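Local coordinates for extracellular solute-binding protein family 1 (Kribbella flavida, PDB 5IXP), which probably captures an extracellular solute, whose identity is not established, and delivers it to an ABC transporter for uptake, at residues A[242-245]-A[246-250]; A[223-226]-A[227-230]; A[350-353]-A[354-358]; A[357-360]-A[361-365]. All coordinates share one frame; numbering follows the deposited sequence.

How the interactions relate
From the N terminus, interaction 2 comes first: it turns the end of helix 221-226 toward strand 232-238. Interaction 1 follows that strand and covers nearly the whole of the short helix 241-249. These two touch, with centres 10 Å apart, because Asn-248 lies against Trp-223 and Phe-227. Interaction 3 shapes the entry to helix 356-371, and interaction 4 carries on along the same helix; they share Gly-357 and Glu-358. All four are local: 1 and 4 run along a helix, 2 closes a beta turn and 3 forms a helix start. They run in series, and none crosses another. Interactions 1 and 3 lie on opposite sides of the chain's centre, about 31 Å apart between their own centres.

Interaction 1 (A[242-245]-A[246-250]); sequences LGVI and ADNAG
Asn-248 folds its side chain back over the carbonyl of Val-244, one helical turn earlier. Its CB is 3.5 Å from Val-244 O, and the amide carbon CG comes closer, 3.3 Å from the same oxygen. At the tip, Asn-248 OD1 lies 3.6 Å from Val-244 O, two acceptors and so not a bond, while ND2 lies 3.8 Å from Val-244 CG1; the two side chains run side by side and point the same way. Asn-248 CG stands opposite the carbonyl carbon (chi1 -71°) and Val-244 CG1 opposite its backbone N (chi1 173°), which is how amide and methyl come to be neighbours. Beyond them, the asparagine also touches Trp-223, Thr-224 and Phe-227, joining this helix to helix 221-226 and the turn after it. An alanine here would remove the amide, and the change is likely to open a gap beside Val-244 CG1, where the Trp-223 and Phe-227 rings would lose a group they lean on.

The backbone beneath is regular: Asn-248 N bonds to Val-244 O at 2.9 Å, and Ala-249 N reaches Ile-245 O at 2.8 Å, nearly along the C=O axis. On the exposed side, Asp-247 OD2 lies 3.2 Å from Gly-243 O, a contact of two acceptors. Leu-242 and Ile-245 face inward onto Cys-237, whose disulfide with Cys-119 links strands 232-238 and 108-121. Gly-250, with positive phi (57°), then breaks the helical conformation. This is a short amphipathic helix, followed to its C-terminal end, packed against the sheet of a periplasmic-binding-protein fold.

Interaction 2 (A[223-226]-A[227-230]); sequences WTKA and FRTD
Ala-226 O is gripped by two donors from one residue: Thr-229 OG1 at 2.8 Å and Thr-229 N at 3.1 Å. The hydroxyl lies 20° from the carbonyl plane, whereas the backbone N comes from well above it. Thr-229 OG1 can do this because it sits between its backbone N and carbonyl carbon (chi1 74°), and the same oxygen also pairs with Ala-231 N. The hydrogen bond from Thr-229 N closes a type I beta turn from Ala-226 to Thr-229.

Within the turn, the backbone N of Phe-227 and of Arg-228 donate to the carbonyls of Thr-224 and Lys-225, three residues back. Phe-227 also points an edge at Trp-223 in a T-shaped stack: its ring and the six-membered indole ring have centroids 4.8 Å apart and planes at 89°. Phe-227 CE2 stands 3.4 Å above the indole plane, toward the rim, and Thr-224 O lies at the phenyl edge. The indole NE1 is hydrogen-bonded to Asp-165, which limits the ring's freedom to turn. A serine in place of Trp-223 would probably leave the Phe-227 edge without the face it meets and Asp-165 without its N-H.

On the exposed side, Lys-225 and Arg-228 run side by side, and the guanidinium face lies over the lysine backbone and CB. Lys-225 CD is 3.5 Å from Arg-228 NH2, but Lys-225 NZ is 4.2 Å from Arg-228 NH1. The contact thus pairs a buried aromatic inner side with an outer one where two like charges would be expected to repel mildly; both chains being exposed, solvent would probably screen them.

Interaction 3 (A[350-353]-A[354-358]); sequences QHKG and PRDGE
The carboxylate of Asp-356 has the aliphatic chain of Lys-352 over one face: Lys-352 CB lies almost straight above Asp-356 CG, and Lys-352 CD is 3.5 Å from Asp-356 OD2. Two other flat groups have a neighbour of their own. Gly-353 N lies over one face of the His-351 ring, offset toward the rim, and Glu-358 CG sits 3.7 Å above the centre of the Arg-355 guanidinium, whose NH2 makes a long, weak salt bridge to Glu-358 OE2.

Asp-356 and Gly-353 bond in both directions. Asp-356 N donates to Gly-353 O at 3.1 Å, from above the carbonyl plane, and Gly-353 N gives a weak bond to Asp-356 OD1 at 3.5 Å. A water lies 2.8 Å from Asp-356 OD2 and also near Gln-350 OE1; a second, 2.6 Å from Asp-356 OD1, is also near His-351 O. Their protons cannot serve every acceptor in reach.

Lys-352 NZ stays 4.3 Å from Asp-356 OD2, too far for a salt bridge, and bonds instead to Asn-176. Arg-355 takes the N-cap position of helix 356-371. A carboxylate in the first turn is likely to be favoured by the helix dipole, and here its oxygens appear to rely on waters and a weak backbone N-H rather than on a direct ion pair.

Interaction 4 (A[357-360]-A[361-365]); sequences GEIN and QVFTE
Gln-361 N donates to Gly-357 O at 3.0 Å, the first rung of this helical stretch. Its extended side chain lets NE2 reach Glu-365 OE2 from above the carboxylate plane; as Gln-361 is modelled in two conformers, of which this is one, the bond is tentative.

Val-362 follows, with CG2 3.3 Å from Ile-359 O and CG1 3.4 Å from Glu-358 O. Both methyls press on carbonyls of the preceding turn, while Val-362 N makes only a weak bond to Ile-359 O.

Phe-363 also bonds weakly to that oxygen, Phe-363 N to Ile-359 O being 3.3 Å. With CG opposite the carbonyl carbon (chi1 -81°), its ring leans back along the helix and offers its edge to Ile-359: CE2 is 3.8 Å from Ile-359 CG2. The same ring meets Tyr-182 and two alanines of helix 377-392, Ala-384 and Ala-388.

Thr-364 N gives a shorter, sound bond to Asn-360 O (2.9 Å). Its methyl CG2 lies 3.7 Å from Asn-360 ND2, the two side chains crossing at about a right angle. The amide of Asn-360 points off the helix into the protein, where OD1 bonds to Tyr-182 and Trp-171, and ND2 to Glu-172.

Ile-359 and Phe-363 thus supply apolar contact with helix 377-392, while the buried Asn-360 amide has both its polar atoms partnered; Tyr-182 touches both groups.

Interaction 1 (A[242-245]-A[246-250])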
loop_
_atom_site.group_PDB
_atom_site.type_symbol
_atom_site.label_atom_id
_atom_site.label_comp_id
_atom_site.label_asym_id
_atom_site.label_seq_id
_atom_site.Cartn_x
_atom_site.Cartn_y
_atom_site.Cartn_z
ATOM N N LEU A 242 7.338 -1.569 -9.298
ATOM C CA LEU A 242 8.166 -2.066 -10.399
ATOM C C LEU A 242 8.778 -0.920 -11.197
ATOM O O LEU A 242 9.970 -0.945 -11.534
ATOM C CB LEU A 242 7.342 -2.971 -11.322
ATOM C CG LEU A 242 6.811 -4.248 -10.677
ATOM C CD1 LEU A 242 5.891 -5.000 -11.638
ATOM C CD2 LEU A 242 7.969 -5.110 -10.275
ATOM N N GLY A 243 7.973 0.101 -11.506
ATOM C CA GLY A 243 8.486 1.229 -12.264
ATOM C C GLY A 243 9.512 2.042 -11.504
ATOM O O GLY A 243 10.426 2.608 -12.107
ATOM N N VAL A 244 9.363 2.135 -10.183
ATOM C CA VAL A 244 10.360 2.820 -9.366
ATOM C C VAL A 244 11.691 2.080 -9.429
ATOM O O VAL A 244 12.754 2.691 -9.606
ATOM C CB VAL A 244 9.857 2.954 -7.919
ATOM C CG1 VAL A 244 10.945 3.505 -7.019
ATOM C CG2 VAL A 244 8.614 3.832 -7.871
ATOM N N ILE A 245 11.647 0.752 -9.287
ATOM C CA ILE A 245 12.868 -0.052 -9.318
ATOM C C ILE A 245 13.558 0.107 -10.663
ATOM O O ILE A 245 14.772 0.340 -10.739
ATOM C CB ILE A 245 12.547 -1.531 -9.023
ATOM C CG1 ILE A 245 12.070 -1.698 -7.580
ATOM C CG2 ILE A 245 13.767 -2.428 -9.300
ATOM C CD1 ILE A 245 11.474 -3.061 -7.270
ATOM N N ALA A 246 12.785 -0.009 -11.746
ATOM C CA ALA A 246 13.369 0.058 -13.079
ATOM C C ALA A 246 13.979 1.428 -13.341
ATOM O O ALA A 246 15.051 1.525 -13.944
ATOM C CB ALA A 246 12.317 -0.286 -14.132
ATOM N N ASP A 247 13.318 2.496 -12.879
ATOM C CA ASP A 247 13.882 3.838 -13.017
ATOM C C ASP A 247 15.183 3.974 -12.233
ATOM O O ASP A 247 16.188 4.477 -12.752
ATOM C CB ASP A 247 12.873 4.889 -12.555
ATOM C CG ASP A 247 11.768 5.137 -13.572
ATOM O OD1 ASP A 247 11.973 4.848 -14.772
ATOM O OD2 ASP A 247 10.696 5.637 -13.172
ATOM N N ASN A 248 15.184 3.532 -10.974
ATOM C CA ASN A 248 16.362 3.714 -10.129
ATOM C C ASN A 248 17.518 2.828 -10.579
ATOM O O ASN A 248 18.680 3.263 -10.586
ATOM C CB ASN A 248 16.005 3.420 -8.671
ATOM C CG ASN A 248 15.108 4.481 -8.062
ATOM O OD1 ASN A 248 14.854 5.521 -8.668
ATOM N ND2 ASN A 248 14.623 4.221 -6.850
ATOM N N ALA A 249 17.230 1.577 -10.947
ATOM C CA ALA A 249 18.302 0.680 -11.362
ATOM C C ALA A 249 18.793 0.992 -12.770
ATOM O O ALA A 249 19.977 0.791 -13.067
ATOM C CB ALA A 249 17.838 -0.773 -11.273
ATOM N N GLY A 250 17.910 1.480 -13.639
ATOM C CA GLY A 250 18.308 1.880 -14.978
ATOM C C GLY A 250 18.962 0.753 -15.755
ATOM O O GLY A 250 18.638 -0.430 -15.593
#

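Interaction 2 (A[223-226]-A[227-230])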
loop_
_atom_site.group_PDB
_atom_site.type_symbol
_atom_site.label_atom_id
_atom_site.label_comp_id
_atom_site.label_asym_id
_atom_site.label_seq_id
_atom_site.Cartn_x
_atom_site.Cartn_y
_atom_site.Cartn_z
ATOM N N TRP A 223 19.294 5.069 -0.592
ATOM C CA TRP A 223 18.452 3.987 -1.097
ATOM C C TRP A 223 18.340 4.044 -2.616
ATOM O O TRP A 223 18.538 3.039 -3.306
ATOM C CB TRP A 223 17.081 4.092 -0.432
ATOM C CG TRP A 223 16.053 3.076 -0.787
ATOM C CD1 TRP A 223 15.891 1.829 -0.233
ATOM C CD2 TRP A 223 14.981 3.244 -1.721
ATOM N NE1 TRP A 223 14.797 1.205 -0.791
ATOM C CE2 TRP A 223 14.222 2.051 -1.707
ATOM C CE3 TRP A 223 14.601 4.279 -2.582
ATOM C CZ2 TRP A 223 13.102 1.871 -2.511
ATOM C CZ3 TRP A 223 13.483 4.103 -3.381
ATOM C CH2 TRP A 223 12.750 2.905 -3.346
ATOM N N THR A 224 18.034 5.224 -3.154
ATOM C CA THR A 224 17.914 5.386 -4.601
ATOM C C THR A 224 19.194 4.961 -5.312
ATOM O O THR A 224 19.156 4.173 -6.264
ATOM C CB THR A 224 17.569 6.839 -4.929
ATOM O OG1 THR A 224 16.358 7.187 -4.260
ATOM C CG2 THR A 224 17.382 7.027 -6.422
ATOM N N LYS A 225 20.343 5.474 -4.860
ATOM C CA LYS A 225 21.604 5.133 -5.512
ATOM C C LYS A 225 21.914 3.646 -5.392
ATOM O O LYS A 225 22.552 3.072 -6.280
ATOM C CB LYS A 225 22.751 5.953 -4.918
ATOM C CG LYS A 225 22.565 7.473 -5.005
ATOM C CD LYS A 225 21.719 7.887 -6.206
ATOM C CE LYS A 225 20.956 9.186 -5.932
ATOM N NZ LYS A 225 20.603 9.913 -7.191
ATOM N N ALA A 226 21.457 3.000 -4.319
ATOM C CA ALA A 226 21.819 1.606 -4.094
ATOM C C ALA A 226 21.226 0.665 -5.136
ATOM O O ALA A 226 21.685 -0.482 -5.249
ATOM C CB ALA A 226 21.390 1.179 -2.697
ATOM N N PHE A 227 20.233 1.117 -5.909
ATOM C CA PHE A 227 19.715 0.270 -6.976
ATOM C C PHE A 227 20.726 0.043 -8.090
ATOM O O PHE A 227 20.528 -0.862 -8.909
ATOM C CB PHE A 227 18.420 0.857 -7.547
ATOM C CG PHE A 227 17.214 0.609 -6.677
ATOM C CD1 PHE A 227 16.490 -0.574 -6.799
ATOM C CD2 PHE A 227 16.817 1.544 -5.721
ATOM C CE1 PHE A 227 15.379 -0.819 -5.988
ATOM C CE2 PHE A 227 15.702 1.312 -4.906
ATOM C CZ PHE A 227 14.981 0.128 -5.044
ATOM N N ARG A 228 21.803 0.829 -8.139
ATOM C CA ARG A 228 22.864 0.632 -9.115
ATOM C C ARG A 228 24.040 -0.148 -8.537
ATOM O O ARG A 228 25.159 -0.041 -9.045
ATOM C CB ARG A 228 23.328 1.980 -9.672
ATOM C CG ARG A 228 22.392 2.572 -10.733
ATOM C CD ARG A 228 21.848 3.929 -10.323
ATOM N NE ARG A 228 22.852 4.768 -9.671
ATOM C CZ ARG A 228 22.714 6.076 -9.436
ATOM N NH1 ARG A 228 21.597 6.709 -9.778
ATOM N NH2 ARG A 228 23.690 6.754 -8.834
ATOM N N THR A 229 23.802 -0.919 -7.476
ATOM C CA THR A 229 24.817 -1.706 -6.790
ATOM C C THR A 229 24.227 -3.075 -6.465
ATOM O O THR A 229 23.050 -3.349 -6.729
ATOM C CB THR A 229 25.273 -1.049 -5.481
ATOM O OG1 THR A 229 24.237 -1.206 -4.499
ATOM C CG2 THR A 229 25.571 0.441 -5.674
ATOM N N ASP A 230 25.046 -3.932 -5.848
ATOM C CA ASP A 230 24.586 -5.229 -5.365
ATOM C C ASP A 230 24.114 -5.179 -3.913
ATOM O O ASP A 230 24.171 -6.200 -3.221
ATOM C CB ASP A 230 25.697 -6.270 -5.526
ATOM C CG ASP A 230 26.090 -6.489 -6.977
ATOM O OD1 ASP A 230 25.322 -6.078 -7.877
ATOM O OD2 ASP A 230 27.168 -7.081 -7.215
#

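Interaction 3 (A[350-353]-A[354-358])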
loop_
_atom_site.group_PDB
_atom_site.type_symbol
_atom_site.label_atom_id
_atom_site.label_comp_id
_atom_site.label_asym_id
_atom_site.label_seq_id
_atom_site.Cartn_x
_atom_site.Cartn_y
_atom_site.Cartn_z
ATOM N N GLN A 350 -6.979 -6.622 10.186
ATOM C CA GLN A 350 -6.445 -5.770 11.237
ATOM C C GLN A 350 -7.227 -4.463 11.310
ATOM O O GLN A 350 -7.349 -3.747 10.311
ATOM C CB GLN A 350 -4.967 -5.513 10.958
ATOM C CG GLN A 350 -4.310 -4.473 11.782
ATOM C CD GLN A 350 -2.863 -4.329 11.383
ATOM O OE1 GLN A 350 -2.339 -3.221 11.280
ATOM N NE2 GLN A 350 -2.207 -5.463 11.136
ATOM N N HIS A 351 -7.750 -4.149 12.492
ATOM C CA HIS A 351 -8.398 -2.865 12.705
ATOM C C HIS A 351 -7.349 -1.780 12.917
ATOM O O HIS A 351 -6.367 -1.981 13.637
ATOM C CB HIS A 351 -9.338 -2.937 13.908
ATOM C CG HIS A 351 -9.977 -1.631 14.245
ATOM N ND1 HIS A 351 -10.798 -0.958 13.366
ATOM C CD2 HIS A 351 -9.900 -0.861 15.355
ATOM C CE1 HIS A 351 -11.204 0.168 13.923
ATOM N NE2 HIS A 351 -10.674 0.252 15.131
ATOM N N LYS A 352 -7.550 -0.632 12.276
ATOM C CA LYS A 352 -6.673 0.524 12.436
ATOM C C LYS A 352 -7.399 1.569 13.269
ATOM O O LYS A 352 -8.423 2.104 12.836
ATOM C CB LYS A 352 -6.281 1.121 11.084
ATOM C CG LYS A 352 -5.862 0.120 10.026
ATOM C CD LYS A 352 -4.379 -0.118 10.057
ATOM C CE LYS A 352 -3.952 -0.981 8.877
ATOM N NZ LYS A 352 -2.483 -1.068 8.787
ATOM N N GLY A 353 -6.861 1.876 14.444
ATOM C CA GLY A 353 -7.486 2.826 15.336
ATOM C C GLY A 353 -7.131 4.272 15.046
ATOM O O GLY A 353 -6.394 4.582 14.107
ATOM N N PRO A 354 -7.634 5.187 15.882
ATOM C CA PRO A 354 -7.594 6.619 15.531
ATOM C C PRO A 354 -6.202 7.202 15.421
ATOM O O PRO A 354 -6.036 8.247 14.781
ATOM C CB PRO A 354 -8.376 7.288 16.674
ATOM C CG PRO A 354 -9.143 6.190 17.327
ATOM C CD PRO A 354 -8.318 4.950 17.163
ATOM N N ARG A 355 -5.199 6.594 16.038
ATOM C CA ARG A 355 -3.845 7.126 15.983
ATOM C C ARG A 355 -2.869 6.093 15.431
ATOM O O ARG A 355 -1.693 6.072 15.804
ATOM C CB ARG A 355 -3.416 7.623 17.365
ATOM C CG ARG A 355 -4.229 8.835 17.844
ATOM C CD ARG A 355 -3.310 9.985 18.232
ATOM N NE ARG A 355 -3.194 10.979 17.176
ATOM C CZ ARG A 355 -2.396 12.042 17.232
ATOM N NH1 ARG A 355 -1.622 12.234 18.294
ATOM N NH2 ARG A 355 -2.355 12.905 16.214
ATOM N N ASP A 356 -3.345 5.256 14.504
ATOM C CA ASP A 356 -2.539 4.132 14.032
ATOM C C ASP A 356 -1.238 4.596 13.382
ATOM O O ASP A 356 -0.171 4.017 13.626
ATOM C CB ASP A 356 -3.346 3.281 13.055
ATOM C CG ASP A 356 -2.983 1.815 13.139
ATOM O OD1 ASP A 356 -3.491 1.138 14.053
ATOM O OD2 ASP A 356 -2.182 1.341 12.310
ATOM N N GLY A 357 -1.301 5.637 12.554
ATOM C CA GLY A 357 -0.098 6.097 11.876
ATOM C C GLY A 357 0.912 6.698 12.833
ATOM O O GLY A 357 2.124 6.489 12.687
ATOM N N GLU A 358 0.430 7.448 13.827
ATOM C CA GLU A 358 1.318 8.052 14.811
ATOM C C GLU A 358 1.985 6.991 15.674
ATOM O O GLU A 358 3.168 7.115 16.009
ATOM C CB GLU A 358 0.539 9.033 15.688
ATOM C CG GLU A 358 0.067 10.285 14.968
ATOM C CD GLU A 358 -1.218 10.087 14.156
ATOM O OE1 GLU A 358 -1.740 8.953 14.059
ATOM O OE2 GLU A 358 -1.711 11.086 13.607
HETATM O O HOH W 1 -1.051 -1.221 11.999
HETATM O O HOH W 2 -3.436 -1.400 14.491
#

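Interaction 4 (A[357-360]-A[361-365])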
loop_
_atom_site.group_PDB
_atom_site.type_symbol
_atom_site.label_atom_id
_atom_site.label_comp_id
_atom_site.label_asym_id
_atom_site.label_seq_id
_atom_site.Cartn_x
_atom_site.Cartn_y
_atom_site.Cartn_z
ATOM N N GLY A 357 -1.301 5.637 12.554
ATOM C CA GLY A 357 -0.098 6.097 11.876
ATOM C C GLY A 357 0.912 6.698 12.833
ATOM O O GLY A 357 2.124 6.489 12.687
ATOM N N GLU A 358 0.430 7.448 13.827
ATOM C CA GLU A 358 1.318 8.052 14.811
ATOM C C GLU A 358 1.985 6.991 15.674
ATOM O O GLU A 358 3.168 7.115 16.009
ATOM C CB GLU A 358 0.539 9.033 15.688
ATOM C CG GLU A 358 0.067 10.285 14.968
ATOM C CD GLU A 358 -1.218 10.087 14.156
ATOM O OE1 GLU A 358 -1.740 8.953 14.059
ATOM O OE2 GLU A 358 -1.711 11.086 13.607
ATOM N N ILE A 359 1.239 5.945 16.048
ATOM C CA ILE A 359 1.822 4.843 16.812
ATOM C C ILE A 359 2.845 4.102 15.968
ATOM O O ILE A 359 3.960 3.806 16.418
ATOM C CB ILE A 359 0.721 3.887 17.309
ATOM C CG1 ILE A 359 -0.216 4.585 18.291
ATOM C CG2 ILE A 359 1.326 2.608 17.918
ATOM C CD1 ILE A 359 -1.456 3.746 18.625
ATOM N N ASN A 360 2.472 3.764 14.732
ATOM C CA ASN A 360 3.394 3.029 13.878
ATOM C C ASN A 360 4.696 3.792 13.672
ATOM O O ASN A 360 5.764 3.179 13.577
ATOM C CB ASN A 360 2.747 2.719 12.531
ATOM C CG ASN A 360 3.571 1.748 11.727
ATOM O OD1 ASN A 360 3.859 0.651 12.196
ATOM N ND2 ASN A 360 3.965 2.145 10.512
ATOM N N GLN A 361 4.624 5.125 13.622
ATOM C CA GLN A 361 5.817 5.935 13.396
ATOM C C GLN A 361 6.840 5.749 14.513
ATOM O O GLN A 361 8.049 5.705 14.255
ATOM C CB GLN A 361 5.421 7.408 13.261
ATOM C CG GLN A 361 6.558 8.326 12.855
ATOM C CD GLN A 361 6.114 9.766 12.646
ATOM O OE1 GLN A 361 5.091 10.036 12.011
ATOM N NE2 GLN A 361 6.886 10.701 13.185
ATOM N N VAL A 362 6.384 5.635 15.762
ATOM C CA VAL A 362 7.343 5.465 16.852
ATOM C C VAL A 362 7.984 4.082 16.776
ATOM O O VAL A 362 9.179 3.929 17.057
ATOM C CB VAL A 362 6.715 5.749 18.235
ATOM C CG1 VAL A 362 5.742 6.920 18.175
ATOM C CG2 VAL A 362 6.080 4.519 18.852
ATOM N N PHE A 363 7.225 3.062 16.349
ATOM C CA PHE A 363 7.812 1.731 16.215
ATOM C C PHE A 363 8.813 1.680 15.069
ATOM O O PHE A 363 9.881 1.067 15.199
ATOM C CB PHE A 363 6.725 0.671 16.023
ATOM C CG PHE A 363 6.066 0.245 17.303
ATOM C CD1 PHE A 363 6.647 -0.729 18.106
ATOM C CD2 PHE A 363 4.873 0.825 17.713
ATOM C CE1 PHE A 363 6.050 -1.127 19.288
ATOM C CE2 PHE A 363 4.267 0.435 18.896
ATOM C CZ PHE A 363 4.858 -0.546 19.686
ATOM N N THR A 364 8.500 2.315 13.937
ATOM C CA THR A 364 9.428 2.242 12.816
ATOM C C THR A 364 10.665 3.095 13.065
ATOM O O THR A 364 11.765 2.721 12.637
ATOM C CB THR A 364 8.749 2.650 11.501
ATOM O OG1 THR A 364 8.226 3.981 11.596
ATOM C CG2 THR A 364 7.621 1.679 11.157
ATOM N N GLU A 365 10.515 4.230 13.759
ATOM C CA GLU A 365 11.695 5.000 14.143
ATOM C C GLU A 365 12.599 4.167 15.036
ATOM O O GLU A 365 13.823 4.143 14.847
ATOM C CB GLU A 365 11.292 6.303 14.851
ATOM C CG GLU A 365 10.706 7.353 13.903
ATOM C CD GLU A 365 10.171 8.586 14.611
ATOM O OE1 GLU A 365 10.221 8.640 15.858
ATOM O OE2 GLU A 365 9.692 9.507 13.913
#